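Local coordinates for protein actinorhodin polyketide putative beta-ketoacyl synthase 2 (Streptomyces coelicolor A3, PDB 1TQY) that serves as the chain length factor of the actinorhodin polyketide synthase, a ketosynthase-like subunit that probably helps set the length of the growing polyketide, at residues 27-30 and 31-35; 122-125 and 126-130; 219-222 and 223-226. All coordinates share one frame; numbering follows the deposited sequence.

Contact 1 of 3, residues 27-30 and 31-35; sequences APYW and SAVLD
Two i to i+4 aromatic-aliphatic pairs, Tyr29 with Val33 and Trp30 with Leu34, make this a local contact along helix 26-34, which packs against strand 11-20 and helix 345-359. In the first pair, CG2 of Val33 sits over one face of the phenol ring, 3.6 Å from the ring centroid of Tyr29, a CH-pi contact. The Tyr29 ring reaches forward to meet it because its CG is anti to the backbone N (chi1 171°); its hydroxyl then bonds to Thr352 OG1. The second pair uses the indole: Leu34 CG lies over the six-membered ring of Trp30, 4.0 Å from its centroid, while Leu34 CD1 comes down near the rim, 3.3 Å from Trp30 NE1. Beneath both pairs run the helical hydrogen bonds Val33 N to Tyr29 O (3.0 Å) and Leu34 N to Trp30 O (3.2 Å). Trp30 leans on Met355 and Ser356, and Tyr29 on Leu348, so the aromatics also meet helix 345-359. Ser31 OG turns instead to Arg37. With Tyr29, Ala32 and Val33 buried, Trp30 half covered, and Ala27, Pro28 and Ser31 exposed, the pattern is that of an amphipathic surface helix, here in the thiolase-like fold.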
ATOM      1  N   ALA B  27     -23.248   2.147 -17.098  1.00 28.83           N
ATOM      2  CA  ALA B  27     -24.170   1.758 -18.162  1.00 29.01           C
ATOM      3  C   ALA B  27     -23.470   1.232 -19.411  1.00 28.80           C
ATOM      4  O   ALA B  27     -23.749   0.116 -19.859  1.00 30.07           O
ATOM      5  CB  ALA B  27     -25.088   2.920 -18.522  1.00 29.24           C
ATOM      6  N   PRO B  28     -22.553   2.024 -19.993  1.00 28.74           N
ATOM      7  CA  PRO B  28     -21.844   1.579 -21.196  1.00 28.28           C
ATOM      8  C   PRO B  28     -21.098   0.270 -20.945  1.00 27.04           C
ATOM      9  O   PRO B  28     -21.086  -0.629 -21.783  1.00 25.72           O
ATOM     10  CB  PRO B  28     -20.888   2.733 -21.485  1.00 28.65           C
ATOM     11  CG  PRO B  28     -21.560   3.909 -20.863  1.00 29.93           C
ATOM     12  CD  PRO B  28     -22.093   3.358 -19.579  1.00 28.52           C
ATOM     13  N   TYR B  29     -20.473   0.174 -19.781  1.00 27.12           N
ATOM     14  CA  TYR B  29     -19.726  -1.020 -19.428  1.00 26.45           C
ATOM     15  C   TYR B  29     -20.623  -2.256 -19.359  1.00 24.95           C
ATOM     16  O   TYR B  29     -20.378  -3.247 -20.042  1.00 25.09           O
ATOM     17  CB  TYR B  29     -19.028  -0.815 -18.087  1.00 26.49           C
ATOM     18  CG  TYR B  29     -18.415  -2.077 -17.538  1.00 27.04           C
ATOM     19  CD1 TYR B  29     -17.280  -2.633 -18.118  1.00 25.44           C
ATOM     20  CD2 TYR B  29     -18.988  -2.731 -16.454  1.00 25.83           C
ATOM     21  CE1 TYR B  29     -16.727  -3.809 -17.631  1.00 25.90           C
ATOM     22  CE2 TYR B  29     -18.442  -3.908 -15.963  1.00 27.17           C
ATOM     23  CZ  TYR B  29     -17.312  -4.436 -16.557  1.00 26.50           C
ATOM     24  OH  TYR B  29     -16.776  -5.588 -16.052  1.00 27.05           O
ATOM     25  N   TRP B  30     -21.656  -2.196 -18.529  1.00 25.56           N
ATOM     26  CA  TRP B  30     -22.589  -3.310 -18.373  1.00 27.46           C
ATOM     27  C   TRP B  30     -23.199  -3.722 -19.710  1.00 29.03           C
ATOM     28  O   TRP B  30     -23.472  -4.901 -19.952  1.00 29.08           O
ATOM     29  CB  TRP B  30     -23.705  -2.920 -17.417  1.00 26.70           C
ATOM     30  CG  TRP B  30     -24.660  -4.024 -17.144  1.00 27.13           C
ATOM     31  CD1 TRP B  30     -26.002  -4.016 -17.379  1.00 27.33           C
ATOM     32  CD2 TRP B  30     -24.372  -5.274 -16.507  1.00 26.91           C
ATOM     33  NE1 TRP B  30     -26.573  -5.180 -16.919  1.00 27.63           N
ATOM     34  CE2 TRP B  30     -25.593  -5.970 -16.378  1.00 27.76           C
ATOM     35  CE3 TRP B  30     -23.198  -5.872 -16.030  1.00 27.91           C
ATOM     36  CZ2 TRP B  30     -25.681  -7.234 -15.788  1.00 27.35           C
ATOM     37  CZ3 TRP B  30     -23.283  -7.129 -15.444  1.00 27.46           C
ATOM     38  CH2 TRP B  30     -24.519  -7.796 -15.327  1.00 27.54           C
ATOM     39  N   SER B  31     -23.417  -2.745 -20.577  1.00 29.33           N
ATOM     40  CA  SER B  31     -23.981  -3.035 -21.877  1.00 30.98           C
ATOM     41  C   SER B  31     -23.010  -3.844 -22.726  1.00 30.07           C
ATOM     42  O   SER B  31     -23.408  -4.800 -23.389  1.00 29.97           O
ATOM     43  CB  SER B  31     -24.337  -1.744 -22.604  1.00 31.78           C
ATOM     44  OG  SER B  31     -24.588  -2.022 -23.974  1.00 34.66           O
ATOM     45  N   ALA B  32     -21.737  -3.464 -22.702  1.00 30.10           N
ATOM     46  CA  ALA B  32     -20.713  -4.158 -23.484  1.00 31.10           C
ATOM     47  C   ALA B  32     -20.466  -5.577 -22.963  1.00 31.38           C
ATOM     48  O   ALA B  32     -20.263  -6.511 -23.740  1.00 30.93           O
ATOM     49  CB  ALA B  32     -19.414  -3.360 -23.465  1.00 29.68           C
ATOM     50  N   VAL B  33     -20.492  -5.726 -21.643  1.00 30.80           N
ATOM     51  CA  VAL B  33     -20.276  -7.017 -21.006  1.00 31.10           C
ATOM     52  C   VAL B  33     -21.335  -8.047 -21.369  1.00 31.21           C
ATOM     53  O   VAL B  33     -21.012  -9.179 -21.721  1.00 32.38           O
ATOM     54  CB  VAL B  33     -20.258  -6.873 -19.488  1.00 30.37           C
ATOM     55  CG1 VAL B  33     -20.212  -8.246 -18.839  1.00 31.15           C
ATOM     56  CG2 VAL B  33     -19.069  -6.044 -19.075  1.00 30.42           C
ATOM     57  N   LEU B  34     -22.598  -7.658 -21.273  1.00 31.82           N
ATOM     58  CA  LEU B  34     -23.682  -8.571 -21.586  1.00 32.50           C
ATOM     59  C   LEU B  34     -23.716  -8.902 -23.067  1.00 33.10           C
ATOM     60  O   LEU B  34     -24.196  -9.962 -23.463  1.00 32.63           O
ATOM     61  CB  LEU B  34     -25.025  -7.977 -21.154  1.00 31.71           C
ATOM     62  CG  LEU B  34     -25.280  -7.860 -19.645  1.00 33.34           C
ATOM     63  CD1 LEU B  34     -26.678  -7.323 -19.404  1.00 32.31           C
ATOM     64  CD2 LEU B  34     -25.126  -9.226 -18.979  1.00 33.30           C
ATOM     65  N   ASP B  35     -23.192  -7.995 -23.881  1.00 32.96           N
ATOM     66  CA  ASP B  35     -23.164  -8.192 -25.319  1.00 33.75           C
ATOM     67  C   ASP B  35     -21.859  -8.808 -25.806  1.00 33.34           C
ATOM     68  O   ASP B  35     -21.676  -9.043 -27.003  1.00 34.08           O
ATOM     69  CB  ASP B  35     -23.388  -6.862 -26.032  1.00 37.86           C
ATOM     70  CG  ASP B  35     -23.492  -7.030 -27.527  1.00 42.42           C
ATOM     71  OD1 ASP B  35     -24.200  -7.970 -27.957  1.00 45.36           O
ATOM     72  OD2 ASP B  35     -22.879  -6.233 -28.272  1.00 45.76           O
TER

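Contact 2 of 3, residues 122-125 and 126-130; sequences REFR and KLWSE
Glu123 and Lys126, one helical turn apart, form the salt bridge of this local contact: NZ of Lys126 donates to OE2 of Glu123 at 2.9 Å. The two chains run side by side and point the same way, and each has to fold to bring its charge there. Glu123 bends at its second torsion (chi2 -50°), whereas Lys126 stays extended as far as CD and then kinks (chi3 -53°). The ammonium arrives on the syn side of OE2, 21° out of the carboxylate plane. Because OE1 accepts a bond from Ser136 N, the carboxylate is held from both oxygens, which should limit its rotation. Further along, Trp128 swings its indole back alongside the helix, and its edge carbon CD1 comes to 3.0 Å from the carbonyl O of Phe124, close to the ring plane. That same carbonyl takes a weak backbone bond from Trp128 N, 3.3 Å from Phe124 O. Trp128 NE1 lies at the edge of the Phe124 ring, 4.3 Å from CD1 of Phe124, and makes a weak hydrogen bond to an acidic side chain of a neighbouring subunit. At the end of the helix, Ser129 OG donates to OE2 of Glu130 at 2.7 Å, and Glu130 OE2 receives it on its anti lone pair, away from the other oxygen. The whole turn closes helix 117-129: Leu127 packs on Pro132 and Val135 of the following loop, and Phe124 meets Trp202 of helix 201-208 edge-to-face as well as an aromatic ring of the neighbouring subunit.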
ATOM      1  N   ARG B 122       8.181  10.177 -17.654  1.00 21.17           N
ATOM      2  CA  ARG B 122       8.515  11.472 -18.249  1.00 22.48           C
ATOM      3  C   ARG B 122       9.461  12.251 -17.334  1.00 22.40           C
ATOM      4  O   ARG B 122      10.350  12.965 -17.810  1.00 22.67           O
ATOM      5  CB  ARG B 122       7.239  12.289 -18.509  1.00 21.33           C
ATOM      6  CG  ARG B 122       6.238  11.576 -19.401  1.00 21.10           C
ATOM      7  CD  ARG B 122       4.896  12.265 -19.435  1.00 20.23           C
ATOM      8  NE  ARG B 122       3.948  11.485 -20.219  1.00 22.28           N
ATOM      9  CZ  ARG B 122       4.060  11.269 -21.526  1.00 22.31           C
ATOM     10  NH1 ARG B 122       5.076  11.785 -22.198  1.00 23.87           N
ATOM     11  NH2 ARG B 122       3.170  10.516 -22.158  1.00 20.19           N
ATOM     12  N   GLU B 123       9.290  12.123 -16.021  1.00 22.22           N
ATOM     13  CA  GLU B 123      10.169  12.852 -15.101  1.00 23.40           C
ATOM     14  C   GLU B 123      11.568  12.253 -15.105  1.00 23.30           C
ATOM     15  O   GLU B 123      12.560  12.968 -14.933  1.00 23.89           O
ATOM     16  CB  GLU B 123       9.581  12.871 -13.680  1.00 24.49           C
ATOM     17  CG  GLU B 123       8.319  13.735 -13.529  1.00 27.19           C
ATOM     18  CD  GLU B 123       8.482  15.151 -14.095  1.00 30.72           C
ATOM     19  OE1 GLU B 123       9.569  15.750 -13.915  1.00 28.98           O
ATOM     20  OE2 GLU B 123       7.510  15.667 -14.704  1.00 30.56           O
ATOM     21  N   PHE B 124      11.653  10.941 -15.306  1.00 24.17           N
ATOM     22  CA  PHE B 124      12.957  10.263 -15.366  1.00 24.28           C
ATOM     23  C   PHE B 124      13.688  10.724 -16.622  1.00 25.15           C
ATOM     24  O   PHE B 124      14.903  10.936 -16.611  1.00 23.59           O
ATOM     25  CB  PHE B 124      12.774   8.744 -15.444  1.00 23.86           C
ATOM     26  CG  PHE B 124      12.867   8.048 -14.125  1.00 23.85           C
ATOM     27  CD1 PHE B 124      14.104   7.843 -13.525  1.00 25.33           C
ATOM     28  CD2 PHE B 124      11.727   7.557 -13.505  1.00 23.43           C
ATOM     29  CE1 PHE B 124      14.213   7.147 -12.325  1.00 26.39           C
ATOM     30  CE2 PHE B 124      11.815   6.855 -12.298  1.00 25.54           C
ATOM     31  CZ  PHE B 124      13.062   6.648 -11.707  1.00 25.76           C
ATOM     32  N   ARG B 125      12.935  10.878 -17.706  1.00 25.20           N
ATOM     33  CA  ARG B 125      13.535  11.291 -18.972  1.00 27.38           C
ATOM     34  C   ARG B 125      14.069  12.725 -18.914  1.00 25.50           C
ATOM     35  O   ARG B 125      15.164  12.984 -19.383  1.00 24.73           O
ATOM     36  CB  ARG B 125      12.521  11.142 -20.112  1.00 29.06           C
ATOM     37  CG  ARG B 125      13.173  11.069 -21.482  1.00 33.88           C
ATOM     38  CD  ARG B 125      12.137  10.920 -22.589  1.00 38.32           C
ATOM     39  NE  ARG B 125      12.200  12.059 -23.493  1.00 46.16           N
ATOM     40  CZ  ARG B 125      13.261  12.360 -24.237  1.00 48.88           C
ATOM     41  NH1 ARG B 125      14.343  11.595 -24.192  1.00 49.27           N
ATOM     42  NH2 ARG B 125      13.255  13.451 -24.995  1.00 50.58           N
ATOM     43  N   LYS B 126      13.296  13.636 -18.327  1.00 24.85           N
ATOM     44  CA  LYS B 126      13.708  15.022 -18.218  1.00 25.77           C
ATOM     45  C   LYS B 126      14.960  15.172 -17.366  1.00 26.67           C
ATOM     46  O   LYS B 126      15.828  15.999 -17.662  1.00 24.70           O
ATOM     47  CB  LYS B 126      12.589  15.868 -17.621  1.00 24.45           C
ATOM     48  CG  LYS B 126      11.351  15.949 -18.498  1.00 25.82           C
ATOM     49  CD  LYS B 126      10.388  17.019 -18.029  1.00 26.84           C
ATOM     50  CE  LYS B 126      10.019  16.873 -16.572  1.00 29.89           C
ATOM     51  NZ  LYS B 126       8.819  17.701 -16.235  1.00 27.31           N
ATOM     52  N   LEU B 127      15.045  14.363 -16.311  1.00 27.81           N
ATOM     53  CA  LEU B 127      16.172  14.379 -15.375  1.00 28.90           C
ATOM     54  C   LEU B 127      17.482  14.038 -16.038  1.00 29.04           C
ATOM     55  O   LEU B 127      18.497  14.689 -15.791  1.00 27.84           O
ATOM     56  CB  LEU B 127      15.949  13.366 -14.245  1.00 30.02           C
ATOM     57  CG  LEU B 127      16.643  13.588 -12.894  1.00 32.75           C
ATOM     58  CD1 LEU B 127      16.665  12.251 -12.155  1.00 33.28           C
ATOM     59  CD2 LEU B 127      18.053  14.122 -13.027  1.00 32.36           C
ATOM     60  N   TRP B 128      17.470  12.997 -16.862  1.00 30.23           N
ATOM     61  CA  TRP B 128      18.695  12.570 -17.533  1.00 33.22           C
ATOM     62  C   TRP B 128      18.896  13.193 -18.887  1.00 34.39           C
ATOM     63  O   TRP B 128      19.986  13.125 -19.444  1.00 35.68           O
ATOM     64  CB  TRP B 128      18.711  11.054 -17.676  1.00 32.70           C
ATOM     65  CG  TRP B 128      18.692  10.384 -16.357  1.00 33.76           C
ATOM     66  CD1 TRP B 128      17.592   9.942 -15.677  1.00 33.16           C
ATOM     67  CD2 TRP B 128      19.812  10.135 -15.509  1.00 33.28           C
ATOM     68  NE1 TRP B 128      17.959   9.441 -14.455  1.00 32.42           N
ATOM     69  CE2 TRP B 128      19.320   9.557 -14.321  1.00 33.69           C
ATOM     70  CE3 TRP B 128      21.190  10.369 -15.626  1.00 33.29           C
ATOM     71  CZ2 TRP B 128      20.149   9.177 -13.268  1.00 34.50           C
ATOM     72  CZ3 TRP B 128      22.017   9.995 -14.577  1.00 34.92           C
ATOM     73  CH2 TRP B 128      21.493   9.416 -13.408  1.00 35.47           C
ATOM     74  N   SER B 129      17.838  13.788 -19.416  1.00 35.41           N
ATOM     75  CA  SER B 129      17.908  14.419 -20.717  1.00 37.50           C
ATOM     76  C   SER B 129      18.287  15.883 -20.556  1.00 38.33           C
ATOM     77  O   SER B 129      19.159  16.397 -21.258  1.00 39.99           O
ATOM     78  CB  SER B 129      16.557  14.304 -21.417  1.00 36.56           C
ATOM     79  OG  SER B 129      16.536  15.061 -22.607  1.00 44.26           O
ATOM     80  N   GLU B 130      17.640  16.550 -19.610  1.00 38.55           N
ATOM     81  CA  GLU B 130      17.892  17.960 -19.382  1.00 39.60           C
ATOM     82  C   GLU B 130      18.631  18.241 -18.081  1.00 39.05           C
ATOM     83  O   GLU B 130      19.578  19.029 -18.054  1.00 40.44           O
ATOM     84  CB  GLU B 130      16.566  18.727 -19.395  1.00 43.22           C
ATOM     85  CG  GLU B 130      15.683  18.425 -20.605  1.00 48.37           C
ATOM     86  CD  GLU B 130      16.390  18.678 -21.934  1.00 52.47           C
ATOM     87  OE1 GLU B 130      16.789  19.842 -22.195  1.00 54.58           O
ATOM     88  OE2 GLU B 130      16.544  17.713 -22.719  1.00 52.41           O
TER

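Contact 3 of 3, residues 219-222 and 223-226; sequences PDRA and YLPF
Leu224 lays its CD1 methyl over one face of the Arg221 guanidinium, 3.6 Å from CZ of Arg221 and offset toward the rim of the group. The two side chains cross at about a right angle, and the second methyl, CD2 of Leu224, comes to 3.9 Å from Arg221 NH2. Arg221 brings its guanidinium back to Leu224 because its chain is bent twice, at the second torsion (-125°) and again at the third (91°). With a methyl against its face, the guanidinium sends its polar end elsewhere: NH2 is bonded to Gly367 O and forms a salt bridge with Asp227, so three groups hold the flat end in place. The backbone of this irregular stretch is knit by water rather than by direct bonds between the two segments. Water 1 donates to Pro219 O at 2.8 Å and accepts from Tyr223 N at 2.7 Å, bridging Pro219 to Tyr223, four residues on. Water 2 accepts from Leu224 N, 3.0 Å away; it also sits near Ala222 O, but other acceptors compete for its protons, leaving that bond less sure. Tyr223, its CG anti to the backbone N, turns its ring so that CD of Pro225 lies 3.7 Å above one face of the Tyr223 ring, and its hydroxyl bonds to Gly306 O. In the fold this is the loop between helix 201-208 and strand 238-246: Pro219 and Ala222 rest on Leu55 of strand 55-57, Asp220 reaches His38, and Pro225 and Phe226 settle against helix 310-324.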
ATOM      1  N   PRO B 219      -7.348  -9.353 -31.501  1.00 29.64           N
ATOM      2  CA  PRO B 219      -8.004  -8.877 -30.279  1.00 29.37           C
ATOM      3  C   PRO B 219      -9.102  -9.791 -29.745  1.00 30.12           C
ATOM      4  O   PRO B 219      -9.314  -9.855 -28.539  1.00 30.91           O
ATOM      5  CB  PRO B 219      -8.553  -7.513 -30.687  1.00 28.43           C
ATOM      6  CG  PRO B 219      -7.587  -7.055 -31.711  1.00 29.72           C
ATOM      7  CD  PRO B 219      -7.374  -8.311 -32.539  1.00 30.08           C
ATOM      8  N   ASP B 220      -9.803 -10.487 -30.637  1.00 30.65           N
ATOM      9  CA  ASP B 220     -10.874 -11.376 -30.207  1.00 32.04           C
ATOM     10  C   ASP B 220     -10.338 -12.677 -29.643  1.00 30.09           C
ATOM     11  O   ASP B 220     -11.074 -13.419 -28.996  1.00 30.56           O
ATOM     12  CB  ASP B 220     -11.812 -11.734 -31.360  1.00 35.90           C
ATOM     13  CG  ASP B 220     -12.420 -10.526 -32.018  1.00 40.93           C
ATOM     14  OD1 ASP B 220     -12.941  -9.640 -31.303  1.00 44.11           O
ATOM     15  OD2 ASP B 220     -12.390 -10.469 -33.267  1.00 44.93           O
ATOM     16  N   ARG B 221      -9.065 -12.964 -29.894  1.00 28.45           N
ATOM     17  CA  ARG B 221      -8.487 -14.218 -29.423  1.00 28.71           C
ATOM     18  C   ARG B 221      -7.100 -14.074 -28.817  1.00 28.10           C
ATOM     19  O   ARG B 221      -6.170 -14.782 -29.201  1.00 27.51           O
ATOM     20  CB  ARG B 221      -8.430 -15.220 -30.581  1.00 28.61           C
ATOM     21  CG  ARG B 221      -9.778 -15.633 -31.145  1.00 30.82           C
ATOM     22  CD  ARG B 221      -9.905 -17.145 -31.120  1.00 32.78           C
ATOM     23  NE  ARG B 221     -10.515 -17.614 -29.892  1.00 35.00           N
ATOM     24  CZ  ARG B 221     -10.437 -18.858 -29.429  1.00 35.48           C
ATOM     25  NH1 ARG B 221      -9.755 -19.787 -30.092  1.00 34.45           N
ATOM     26  NH2 ARG B 221     -11.057 -19.172 -28.297  1.00 36.32           N
ATOM     27  N   ALA B 222      -6.968 -13.177 -27.853  1.00 27.79           N
ATOM     28  CA  ALA B 222      -5.679 -12.955 -27.215  1.00 28.17           C
ATOM     29  C   ALA B 222      -5.721 -13.244 -25.721  1.00 27.67           C
ATOM     30  O   ALA B 222      -4.759 -13.755 -25.144  1.00 29.12           O
ATOM     31  CB  ALA B 222      -5.221 -11.519 -27.458  1.00 28.25           C
ATOM     32  N   TYR B 223      -6.835 -12.902 -25.095  1.00 25.91           N
ATOM     33  CA  TYR B 223      -6.986 -13.126 -23.670  1.00 26.76           C
ATOM     34  C   TYR B 223      -8.074 -14.169 -23.520  1.00 25.61           C
ATOM     35  O   TYR B 223      -9.263 -13.861 -23.543  1.00 23.52           O
ATOM     36  CB  TYR B 223      -7.346 -11.808 -22.977  1.00 25.76           C
ATOM     37  CG  TYR B 223      -7.470 -11.891 -21.476  1.00 27.89           C
ATOM     38  CD1 TYR B 223      -6.780 -12.859 -20.738  1.00 26.21           C
ATOM     39  CD2 TYR B 223      -8.262 -10.977 -20.786  1.00 27.85           C
ATOM     40  CE1 TYR B 223      -6.885 -12.910 -19.351  1.00 25.96           C
ATOM     41  CE2 TYR B 223      -8.369 -11.020 -19.407  1.00 27.98           C
ATOM     42  CZ  TYR B 223      -7.678 -11.988 -18.693  1.00 27.65           C
ATOM     43  OH  TYR B 223      -7.784 -12.019 -17.323  1.00 28.37           O
ATOM     44  N   LEU B 224      -7.642 -15.416 -23.363  1.00 25.49           N
ATOM     45  CA  LEU B 224      -8.557 -16.541 -23.281  1.00 25.99           C
ATOM     46  C   LEU B 224      -8.407 -17.393 -22.025  1.00 24.99           C
ATOM     47  O   LEU B 224      -7.957 -18.532 -22.088  1.00 25.05           O
ATOM     48  CB  LEU B 224      -8.359 -17.405 -24.534  1.00 27.48           C
ATOM     49  CG  LEU B 224      -8.474 -16.655 -25.871  1.00 28.05           C
ATOM     50  CD1 LEU B 224      -8.078 -17.575 -27.023  1.00 28.42           C
ATOM     51  CD2 LEU B 224      -9.896 -16.155 -26.051  1.00 28.18           C
ATOM     52  N   PRO B 225      -8.789 -16.852 -20.862  1.00 25.12           N
ATOM     53  CA  PRO B 225      -8.661 -17.648 -19.637  1.00 25.35           C
ATOM     54  C   PRO B 225      -9.508 -18.927 -19.659  1.00 24.26           C
ATOM     55  O   PRO B 225     -10.688 -18.896 -20.003  1.00 22.58           O
ATOM     56  CB  PRO B 225      -9.101 -16.669 -18.542  1.00 25.15           C
ATOM     57  CG  PRO B 225     -10.101 -15.799 -19.247  1.00 27.19           C
ATOM     58  CD  PRO B 225      -9.398 -15.541 -20.577  1.00 23.57           C
ATOM     59  N   PHE B 226      -8.876 -20.041 -19.305  1.00 24.21           N
ATOM     60  CA  PHE B 226      -9.519 -21.356 -19.260  1.00 25.48           C
ATOM     61  C   PHE B 226      -9.724 -22.005 -20.632  1.00 26.06           C
ATOM     62  O   PHE B 226     -10.278 -23.099 -20.726  1.00 26.07           O
ATOM     63  CB  PHE B 226     -10.857 -21.289 -18.500  1.00 24.49           C
ATOM     64  CG  PHE B 226     -10.717 -20.875 -17.052  1.00 24.83           C
ATOM     65  CD1 PHE B 226     -11.370 -19.748 -16.569  1.00 25.38           C
ATOM     66  CD2 PHE B 226      -9.895 -21.590 -16.184  1.00 23.45           C
ATOM     67  CE1 PHE B 226     -11.217 -19.342 -15.240  1.00 25.46           C
ATOM     68  CE2 PHE B 226      -9.733 -21.194 -14.855  1.00 25.02           C
ATOM     69  CZ  PHE B 226     -10.388 -20.067 -14.386  1.00 24.79           C
TER
HETATM   70  O   HOH W   1      -8.828 -11.587 -26.400  1.00 28.42           O
HETATM   71  O   HOH W   2      -4.650 -15.944 -23.177  1.00 29.71           O

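In the fold
Contacts 1 and 2 each lie within a single helix, 26-34 and 117-129, whereas contact 3 is irregular loop. Contact 3 is the buried one; contacts 1 and 2 are partly buried, and contact 2 is peripheral. Contacts 1 and 3 lie toward the body of the subunit, their centres about 18 Å apart; contact 2 is about 40 Å from contact 1 and 37 Å from contact 3 between centres. The chemistry follows place: contact 1 pairs rings with aliphatic groups, contact 2 relies on a salt bridge near a subunit interface, and contact 3 lets water bridge the backbone of a mostly buried loop while an aliphatic side chain covers a guanidinium. Only contact 2 touches the other protein chain of the assembly.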